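Local atomic coordinates of putative DNA protection protein (Streptomyces coelicolor, PDB entry 4CYB), a protein that belongs to the Dps family of twelve-subunit mini-ferritins, binds ferric iron at sites shared between subunits, and probably oxidises and stores iron. Residues K44-R50 and P102-E107; L113-L117 and V161-L165; T35-H39 and Q68-I72. One frame throughout, in Å; residues are numbered along the deposited sequence.

How the contacts relate
All three contacts are buried in the twelve-subunit assembly, but at different depths in the chain. Contact 3 lies about 5 Å from the chain centre, whereas contacts 2 and 1 lie about 16 and 19 Å out, on the same side. Contacts 1 and 3 share helix 18-48: in contact 3 it packs against helix 54-81, in contact 1 its end holds a connecting loop through charged and polar groups. Contact 2, chiefly aliphatic and without a hydrogen bond across its segments, packs the start of helix 109-136 against the end part of helix 140-164. Arg115 NE ties contact 2 to contact 1 by a salt bridge to Glu107 OE2 (3.0 Å), while Leu116 CD2 meets Leu38 CD1 of contact 3 at 3.8 Å.

Contact 1 of 3, residues K44-R50 and P102-E107; sequences KYHWLMR and PPDGVE. With FE (Fe (III) ion), chain V.
Residues 44-48 are the last turn of a helix that Met49 leaves; 102-107 is an irregular loop running into a short, weakly bonded strand at about 106-107. Leu48 CA and Val106 CA come nearest, 6.5 Å. Lys44 makes two of the three hydrogen bonds across the segments: its chain is extended (chi1 to chi3 all t) until chi4 turns to p, and NZ donates to Pro103 O (3.0 Å) and Gly105 O (3.2 Å), inside the bend of the loop. Water 1 accepts from Lys44 NZ (2.7 Å) and donates to Asp104 O (2.9 Å). Tyr45, chi1 m, donates from OH to Glu107 OE1 at a short 2.6 Å. Leu48 (m, t) lays CD1 3.8 Å from Val106 CG2. Arg50, chi1 p, folds back: NE donates to Leu48 O (2.9 Å), NH2 weakly to the same Leu48 O (3.3 Å), and one guanidinium face receives Val106 CG1, 3.7 Å from Arg50 NE. His46 points away from the loop; its NE2 binds FE at 2.5 Å, with waters 2, 3 and 4 and Asp73 and Glu77 of the second subunit, the intersubunit iron site of Dps proteins. Tyr45 also touches Leu61 of helix 54-81 and Met112 and Arg115 of helix 109-136, and Val106 pairs antiparallel with a strand of the second subunit.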
loop_
_atom_site.group_PDB
_atom_site.type_symbol
_atom_site.label_atom_id
_atom_site.label_comp_id
_atom_site.label_asym_id
_atom_site.label_seq_id
_atom_site.Cartn_x
_atom_site.Cartn_y
_atom_site.Cartn_z
ATOM N N LYS J 44 -0.287 -5.508 30.364
ATOM C CA LYS J 44 -0.632 -6.533 31.381
ATOM C C LYS J 44 -2.020 -7.136 31.148
ATOM O O LYS J 44 -2.169 -8.363 31.104
ATOM C CB LYS J 44 -0.455 -5.990 32.818
ATOM C CG LYS J 44 -0.845 -6.962 34.000
ATOM C CD LYS J 44 -0.917 -6.178 35.340
ATOM C CE LYS J 44 -1.546 -6.962 36.519
ATOM N NZ LYS J 44 -0.570 -7.981 37.015
ATOM N N TYR J 45 -3.037 -6.304 30.979
ATOM C CA TYR J 45 -4.380 -6.807 30.865
ATOM C C TYR J 45 -4.639 -7.377 29.444
ATOM O O TYR J 45 -5.422 -8.257 29.304
ATOM C CB TYR J 45 -5.340 -5.670 31.220
ATOM C CG TYR J 45 -5.207 -5.242 32.684
ATOM C CD1 TYR J 45 -4.855 -6.193 33.692
ATOM C CD2 TYR J 45 -5.458 -3.932 33.073
ATOM C CE1 TYR J 45 -4.755 -5.839 35.038
ATOM C CE2 TYR J 45 -5.293 -3.547 34.419
ATOM C CZ TYR J 45 -4.973 -4.487 35.383
ATOM O OH TYR J 45 -4.869 -4.081 36.690
ATOM N N HIS J 46 -3.973 -6.850 28.408
ATOM C CA HIS J 46 -3.994 -7.463 27.044
ATOM C C HIS J 46 -3.552 -8.912 27.199
ATOM O O HIS J 46 -4.181 -9.789 26.591
ATOM C CB HIS J 46 -3.024 -6.664 26.148
ATOM C CG HIS J 46 -2.696 -7.288 24.783
ATOM N ND1 HIS J 46 -3.584 -7.305 23.774
ATOM C CD2 HIS J 46 -1.508 -7.815 24.284
ATOM C CE1 HIS J 46 -2.992 -7.787 22.628
ATOM N NE2 HIS J 46 -1.719 -8.131 22.949
ATOM N N TRP J 47 -2.514 -9.189 28.010
ATOM C CA TRP J 47 -2.044 -10.610 28.182
ATOM C C TRP J 47 -2.889 -11.454 29.086
ATOM O O TRP J 47 -3.202 -12.597 28.767
ATOM C CB TRP J 47 -0.618 -10.664 28.713
ATOM C CG TRP J 47 0.343 -9.968 27.774
ATOM C CD1 TRP J 47 0.389 -10.046 26.391
ATOM C CD2 TRP J 47 1.400 -9.049 28.160
ATOM N NE1 TRP J 47 1.380 -9.210 25.873
ATOM C CE2 TRP J 47 2.067 -8.625 26.898
ATOM C CE3 TRP J 47 1.906 -8.596 29.405
ATOM C CZ2 TRP J 47 3.129 -7.730 26.891
ATOM C CZ3 TRP J 47 3.001 -7.717 29.389
ATOM C CH2 TRP J 47 3.580 -7.270 28.175
ATOM N N LEU J 48 -3.292 -10.865 30.234
ATOM C CA LEU J 48 -3.960 -11.634 31.284
ATOM C C LEU J 48 -5.448 -11.780 31.091
ATOM O O LEU J 48 -6.101 -12.486 31.878
ATOM C CB LEU J 48 -3.794 -10.968 32.653
ATOM C CG LEU J 48 -2.380 -10.852 33.254
ATOM C CD1 LEU J 48 -2.396 -10.487 34.744
ATOM C CD2 LEU J 48 -1.387 -11.926 32.870
ATOM N N MET J 49 -5.998 -11.107 30.091
ATOM C CA MET J 49 -7.441 -11.131 29.851
ATOM C C MET J 49 -7.983 -12.558 29.700
ATOM O O MET J 49 -7.257 -13.482 29.262
ATOM C CB MET J 49 -7.783 -10.266 28.610
ATOM C CG MET J 49 -9.262 -10.165 28.295
ATOM S SD MET J 49 -10.238 -9.469 29.674
ATOM C CE MET J 49 -9.216 -8.051 30.133
ATOM N N ARG J 50 -9.249 -12.739 30.082
ATOM C CA ARG J 50 -9.937 -14.047 29.959
ATOM C C ARG J 50 -11.440 -13.817 30.033
ATOM O O ARG J 50 -11.861 -12.739 30.410
ATOM C CB ARG J 50 -9.477 -15.018 31.058
ATOM C CG ARG J 50 -9.662 -14.480 32.493
ATOM C CD ARG J 50 -8.649 -15.132 33.455
ATOM N NE ARG J 50 -7.259 -14.961 32.987
ATOM C CZ ARG J 50 -6.208 -15.728 33.324
ATOM N NH1 ARG J 50 -6.314 -16.768 34.168
ATOM N NH2 ARG J 50 -5.011 -15.439 32.827
ATOM N N PRO J 102 -0.493 -2.601 40.714
ATOM C CA PRO J 102 -1.559 -3.625 40.824
ATOM C C PRO J 102 -1.054 -4.887 41.478
ATOM O O PRO J 102 0.146 -5.037 41.660
ATOM C CB PRO J 102 -1.889 -3.945 39.344
ATOM C CG PRO J 102 -0.594 -3.709 38.624
ATOM C CD PRO J 102 0.140 -2.586 39.373
ATOM N N PRO J 103 -1.949 -5.862 41.793
ATOM C CA PRO J 103 -1.503 -7.184 42.223
ATOM C C PRO J 103 -0.595 -7.797 41.151
ATOM O O PRO J 103 -0.818 -7.528 39.941
ATOM C CB PRO J 103 -2.802 -8.009 42.273
ATOM C CG PRO J 103 -3.899 -6.966 42.541
ATOM C CD PRO J 103 -3.422 -5.768 41.698
ATOM N N ASP J 104 0.373 -8.604 41.566
ATOM C CA ASP J 104 1.268 -9.310 40.578
ATOM C C ASP J 104 0.495 -10.297 39.726
ATOM O O ASP J 104 0.877 -10.564 38.566
ATOM C CB ASP J 104 2.317 -10.099 41.325
ATOM C CG ASP J 104 3.324 -9.210 42.029
ATOM O OD1 ASP J 104 3.364 -8.012 41.733
ATOM O OD2 ASP J 104 4.095 -9.716 42.877
ATOM N N GLY J 105 -0.573 -10.847 40.309
ATOM C CA GLY J 105 -1.357 -11.900 39.637
ATOM C C GLY J 105 -2.531 -11.367 38.814
ATOM O O GLY J 105 -2.532 -10.198 38.341
ATOM N N VAL J 106 -3.508 -12.237 38.597
ATOM C CA VAL J 106 -4.654 -11.928 37.709
ATOM C C VAL J 106 -5.841 -11.482 38.541
ATOM O O VAL J 106 -6.294 -12.235 39.414
ATOM C CB VAL J 106 -5.052 -13.170 36.890
ATOM C CG1 VAL J 106 -6.169 -12.853 35.885
ATOM C CG2 VAL J 106 -3.847 -13.751 36.166
ATOM N N GLU J 107 -6.302 -10.241 38.326
ATOM C CA GLU J 107 -7.530 -9.711 38.975
ATOM C C GLU J 107 -8.782 -10.115 38.230
ATOM O O GLU J 107 -8.708 -10.605 37.091
ATOM C CB GLU J 107 -7.481 -8.160 38.977
ATOM C CG GLU J 107 -6.361 -7.521 39.827
ATOM C CD GLU J 107 -5.943 -6.147 39.262
ATOM O OE1 GLU J 107 -5.106 -6.080 38.320
ATOM O OE2 GLU J 107 -6.465 -5.111 39.723
HETATM FE FE FE V . -0.179 -9.227 21.349
HETATM O O HOH W 1 0.999 -9.820 35.813
HETATM O O HOH W 2 0.316 -6.970 20.664
HETATM O O HOH W 3 -2.176 -9.509 20.158
HETATM O O HOH W 4 0.361 -10.124 19.164
#

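Contact 2 of 3, residues L113-L117 and V161-L165; sequences LSRLL and VAEHL
Residues 113-117 are helical, from near the start of helix 109-136, and 161-165 comes from the C-terminal part of helix 140-164. Leu113 CA and Val161 CA stand opposite, 6.4 Å apart; Leu117 CA and Ala162 CA follow at 7.1 Å. Val161, chi1 t, is the first bump: its CG1 sinks into the hollow formed by Leu113, Leu116 and Leu117, lying 3.9 Å from Leu113 CB, 4.4 Å from Leu116 CB and 3.8 Å from Leu117 CD2. Leu165 (m, t) is the second. It pushes CD2 to 3.9 Å from Leu113 CB, and CD1 to 3.9 Å from Leu117 CD1 and 3.7 Å from Ser114 OG. Leu117 (m, t) in turn fits between these two, with CD1 3.9 Å from Ala162 CB, against that small side chain. Leu113 (m, t) stretches past Val161 until its CD1 meets His164 CB at 3.8 Å. Such interlocking closes the open end of a helical hairpin within the ferritin-like four-helix bundle, beside helices 18-48 and 54-81. Ser114 OG bonds to His172 of the third subunit. No hydrogen bond crosses between the segments, consistent with a contact resting on van der Waals fit and the burial of apolar groups.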
loop_
_atom_site.group_PDB
_atom_site.type_symbol
_atom_site.label_atom_id
_atom_site.label_comp_id
_atom_site.label_asym_id
_atom_site.label_seq_id
_atom_site.Cartn_x
_atom_site.Cartn_y
_atom_site.Cartn_z
ATOM N N LEU J 113 -10.544 -3.304 34.554
ATOM C CA LEU J 113 -11.082 -2.140 33.823
ATOM C C LEU J 113 -11.148 -0.927 34.768
ATOM O O LEU J 113 -10.804 0.195 34.383
ATOM C CB LEU J 113 -12.476 -2.425 33.229
ATOM C CG LEU J 113 -12.494 -3.608 32.224
ATOM C CD1 LEU J 113 -13.854 -3.757 31.575
ATOM C CD2 LEU J 113 -11.469 -3.355 31.116
ATOM N N SER J 114 -11.625 -1.152 35.988
ATOM C CA SER J 114 -11.678 -0.046 36.993
ATOM C C SER J 114 -10.306 0.568 37.298
ATOM O O SER J 114 -10.211 1.799 37.464
ATOM C CB SER J 114 -12.285 -0.574 38.291
ATOM O OG SER J 114 -13.654 -0.792 38.039
ATOM N N ARG J 115 -9.267 -0.268 37.405
ATOM C CA ARG J 115 -7.907 0.212 37.655
ATOM C C ARG J 115 -7.418 1.105 36.498
ATOM O O ARG J 115 -6.768 2.118 36.738
ATOM C CB ARG J 115 -6.939 -0.968 37.872
ATOM C CG ARG J 115 -5.541 -0.492 38.253
ATOM C CD ARG J 115 -4.674 -1.702 38.670
ATOM N NE ARG J 115 -5.183 -2.454 39.826
ATOM C CZ ARG J 115 -5.085 -2.079 41.118
ATOM N NH1 ARG J 115 -4.504 -0.940 41.476
ATOM N NH2 ARG J 115 -5.588 -2.867 42.069
ATOM N N LEU J 116 -7.685 0.698 35.247
ATOM C CA LEU J 116 -7.386 1.527 34.077
ATOM C C LEU J 116 -8.099 2.871 34.197
ATOM O O LEU J 116 -7.466 3.911 34.013
ATOM C CB LEU J 116 -7.815 0.791 32.807
ATOM C CG LEU J 116 -6.986 -0.470 32.422
ATOM C CD1 LEU J 116 -7.692 -1.083 31.201
ATOM C CD2 LEU J 116 -5.549 -0.131 32.066
ATOM N N LEU J 117 -9.402 2.868 34.580
ATOM C CA LEU J 117 -10.147 4.133 34.683
ATOM C C LEU J 117 -9.571 5.054 35.746
ATOM O O LEU J 117 -9.451 6.287 35.545
ATOM C CB LEU J 117 -11.624 3.896 34.976
ATOM C CG LEU J 117 -12.451 3.227 33.857
ATOM C CD1 LEU J 117 -13.920 3.169 34.312
ATOM C CD2 LEU J 117 -12.333 3.985 32.523
ATOM N N VAL J 161 -13.300 2.301 27.737
ATOM C CA VAL J 161 -13.163 1.316 28.809
ATOM C C VAL J 161 -14.413 1.334 29.680
ATOM O O VAL J 161 -14.971 0.277 30.028
ATOM C CB VAL J 161 -11.878 1.547 29.662
ATOM C CG1 VAL J 161 -11.826 0.627 30.892
ATOM C CG2 VAL J 161 -10.619 1.255 28.800
ATOM N N ALA J 162 -14.843 2.532 30.027
ATOM C CA ALA J 162 -15.970 2.694 30.977
ATOM C C ALA J 162 -17.259 2.083 30.482
ATOM O O ALA J 162 -18.053 1.522 31.290
ATOM C CB ALA J 162 -16.171 4.171 31.315
ATOM N N GLU J 163 -17.496 2.145 29.171
ATOM C CA GLU J 163 -18.711 1.534 28.600
ATOM C C GLU J 163 -18.787 0.045 28.785
ATOM O O GLU J 163 -19.883 -0.485 28.893
ATOM C CB GLU J 163 -18.945 1.919 27.102
ATOM C CG GLU J 163 -19.196 3.389 26.796
ATOM C CD GLU J 163 -20.317 4.060 27.607
ATOM O OE1 GLU J 163 -21.090 3.409 28.346
ATOM O OE2 GLU J 163 -20.431 5.272 27.457
ATOM N N HIS J 164 -17.648 -0.648 28.851
ATOM C CA HIS J 164 -17.631 -2.093 29.103
ATOM C C HIS J 164 -18.025 -2.488 30.516
ATOM O O HIS J 164 -18.387 -3.633 30.736
ATOM C CB HIS J 164 -16.268 -2.689 28.810
ATOM C CG HIS J 164 -15.939 -2.648 27.354
ATOM N ND1 HIS J 164 -16.220 -3.664 26.495
ATOM C CD2 HIS J 164 -15.390 -1.636 26.604
ATOM C CE1 HIS J 164 -15.857 -3.275 25.222
ATOM N NE2 HIS J 164 -15.323 -2.068 25.310
ATOM N N LEU J 165 -18.004 -1.530 31.435
ATOM C CA LEU J 165 -18.427 -1.809 32.818
ATOM C C LEU J 165 -19.926 -1.594 33.039
ATOM O O LEU J 165 -20.420 -1.912 34.121
ATOM C CB LEU J 165 -17.691 -0.893 33.825
ATOM C CG LEU J 165 -16.236 -1.330 34.032
ATOM C CD1 LEU J 165 -15.496 -0.317 34.885
ATOM C CD2 LEU J 165 -16.096 -2.739 34.629
#

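Contact 3 of 3, residues T35-H39 and Q68-I72; sequences TRILH and QLELI
Both segments are regular helix, 35-39 within helix 18-48 and 68-72 within helix 54-81. The axes of these short segments run nearly antiparallel, with 156° between the N-to-C directions, a signed crossing of -156°, and a closest approach of 9.3 Å. In register, Thr35 CA faces Ile72 CA at 6.6 Å, and one turn on His39 CA faces Gln68 CA at 5.6 Å. Ile72 (m, t) is the main wedge. Its CG1 comes 3.5 Å from Thr35 CG2, its CD1 lies 3.7 Å from His39 CB, and its CG2 is 3.9 Å from Arg36 CD. His39 (chi1 t, chi2 80°) turns its ring so that Leu69 CD1 sits over one face, a CH-pi contact 4.1 Å from the centroid and 20° off the normal, while Gln68 CB lies at the ring edge. Gln68 coils back with chi1 and chi2 both m, bringing OE1 to 3.2 Å from Thr35 CG2 and NE2 to 3.6 Å from Leu38 CD2. No direct hydrogen bond spans the segments; instead water 5 donates to both Thr35 OG1 and Gln68 OE1, 2.8 Å each. The polar ends have other partners: Thr35 OG1 bonds to Val31 O, Gln68 NE2 to Gln157 and Asn154, His39 ND1 to Ala65 O, and Arg36 makes a salt bridge to Asp40 of the second subunit. This is the first helical hairpin of the ferritin-like four-helix bundle, packed near the chain centre, and Ile72 directly precedes Asp73 of the iron site.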
loop_
_atom_site.group_PDB
_atom_site.type_symbol
_atom_site.label_atom_id
_atom_site.label_comp_id
_atom_site.label_asym_id
_atom_site.label_seq_id
_atom_site.Cartn_x
_atom_site.Cartn_y
_atom_site.Cartn_z
ATOM N N THR J 35 2.158 7.731 32.600
ATOM C CA THR J 35 1.795 7.161 31.317
ATOM C C THR J 35 2.614 5.877 31.077
ATOM O O THR J 35 2.087 4.909 30.510
ATOM C CB THR J 35 2.062 8.147 30.176
ATOM O OG1 THR J 35 1.239 9.312 30.340
ATOM C CG2 THR J 35 1.695 7.491 28.801
ATOM N N ARG J 36 3.873 5.866 31.471
ATOM C CA ARG J 36 4.624 4.570 31.481
ATOM C C ARG J 36 3.925 3.444 32.257
ATOM O O ARG J 36 3.791 2.310 31.759
ATOM C CB ARG J 36 6.059 4.739 31.971
ATOM C CG ARG J 36 6.911 5.635 31.094
ATOM C CD ARG J 36 7.585 4.772 30.046
ATOM N NE ARG J 36 8.461 3.749 30.608
ATOM C CZ ARG J 36 9.715 3.999 30.995
ATOM N NH1 ARG J 36 10.200 5.243 30.909
ATOM N NH2 ARG J 36 10.456 3.024 31.528
ATOM N N ILE J 37 3.381 3.760 33.454
ATOM C CA ILE J 37 2.677 2.711 34.214
ATOM C C ILE J 37 1.380 2.310 33.463
ATOM O O ILE J 37 1.034 1.145 33.406
ATOM C CB ILE J 37 2.290 3.260 35.630
ATOM C CG1 ILE J 37 3.575 3.704 36.350
ATOM C CG2 ILE J 37 1.490 2.212 36.413
ATOM C CD1 ILE J 37 4.539 2.553 36.585
ATOM N N LEU J 38 0.684 3.282 32.891
ATOM C CA LEU J 38 -0.592 3.039 32.226
ATOM C C LEU J 38 -0.380 2.193 30.959
ATOM O O LEU J 38 -1.129 1.244 30.725
ATOM C CB LEU J 38 -1.314 4.355 31.907
ATOM C CG LEU J 38 -2.648 4.123 31.186
ATOM C CD1 LEU J 38 -3.521 3.118 31.951
ATOM C CD2 LEU J 38 -3.363 5.490 31.056
ATOM N N HIS J 39 0.713 2.461 30.246
ATOM C CA HIS J 39 1.030 1.609 29.067
ATOM C C HIS J 39 1.186 0.155 29.530
ATOM O O HIS J 39 0.658 -0.787 28.938
ATOM C CB HIS J 39 2.340 2.082 28.396
ATOM C CG HIS J 39 2.861 1.059 27.401
ATOM N ND1 HIS J 39 2.354 0.932 26.136
ATOM C CD2 HIS J 39 3.723 0.024 27.586
ATOM C CE1 HIS J 39 2.965 -0.134 25.515
ATOM N NE2 HIS J 39 3.802 -0.673 26.391
ATOM N N GLN J 68 -0.862 4.795 23.871
ATOM C CA GLN J 68 -0.103 5.280 25.040
ATOM C C GLN J 68 1.390 5.239 24.749
ATOM O O GLN J 68 2.144 6.135 25.137
ATOM C CB GLN J 68 -0.387 4.443 26.285
ATOM C CG GLN J 68 -1.861 4.599 26.778
ATOM C CD GLN J 68 -2.146 5.951 27.470
ATOM O OE1 GLN J 68 -1.233 6.652 27.903
ATOM N NE2 GLN J 68 -3.448 6.315 27.572
ATOM N N LEU J 69 1.852 4.209 24.019
ATOM C CA LEU J 69 3.285 4.164 23.729
ATOM C C LEU J 69 3.703 5.347 22.852
ATOM O O LEU J 69 4.821 5.854 23.001
ATOM C CB LEU J 69 3.609 2.832 22.945
ATOM C CG LEU J 69 5.117 2.578 22.717
ATOM C CD1 LEU J 69 5.724 2.130 24.063
ATOM C CD2 LEU J 69 5.221 1.493 21.638
ATOM N N GLU J 70 2.868 5.744 21.893
ATOM C CA GLU J 70 3.173 6.879 21.041
ATOM C C GLU J 70 3.161 8.197 21.899
ATOM O O GLU J 70 4.024 9.064 21.721
ATOM C CB GLU J 70 2.230 6.985 19.813
ATOM C CG GLU J 70 2.396 8.399 19.196
ATOM C CD GLU J 70 1.741 8.715 17.835
ATOM O OE1 GLU J 70 0.655 8.175 17.508
ATOM O OE2 GLU J 70 2.333 9.550 17.089
ATOM N N LEU J 71 2.219 8.306 22.820
ATOM C CA LEU J 71 2.257 9.466 23.784
ATOM C C LEU J 71 3.575 9.512 24.607
ATOM O O LEU J 71 4.156 10.565 24.789
ATOM C CB LEU J 71 1.080 9.424 24.751
ATOM C CG LEU J 71 -0.316 9.671 24.187
ATOM C CD1 LEU J 71 -1.364 9.538 25.333
ATOM C CD2 LEU J 71 -0.353 11.021 23.453
ATOM N N ILE J 72 4.044 8.370 25.106
ATOM C CA ILE J 72 5.298 8.303 25.863
ATOM C C ILE J 72 6.431 8.891 25.009
ATOM O O ILE J 72 7.203 9.730 25.478
ATOM C CB ILE J 72 5.641 6.835 26.271
ATOM C CG1 ILE J 72 4.683 6.386 27.386
ATOM C CG2 ILE J 72 7.129 6.632 26.632
ATOM C CD1 ILE J 72 4.551 4.899 27.506
HETATM O O HOH W 5 -1.253 9.205 29.053
#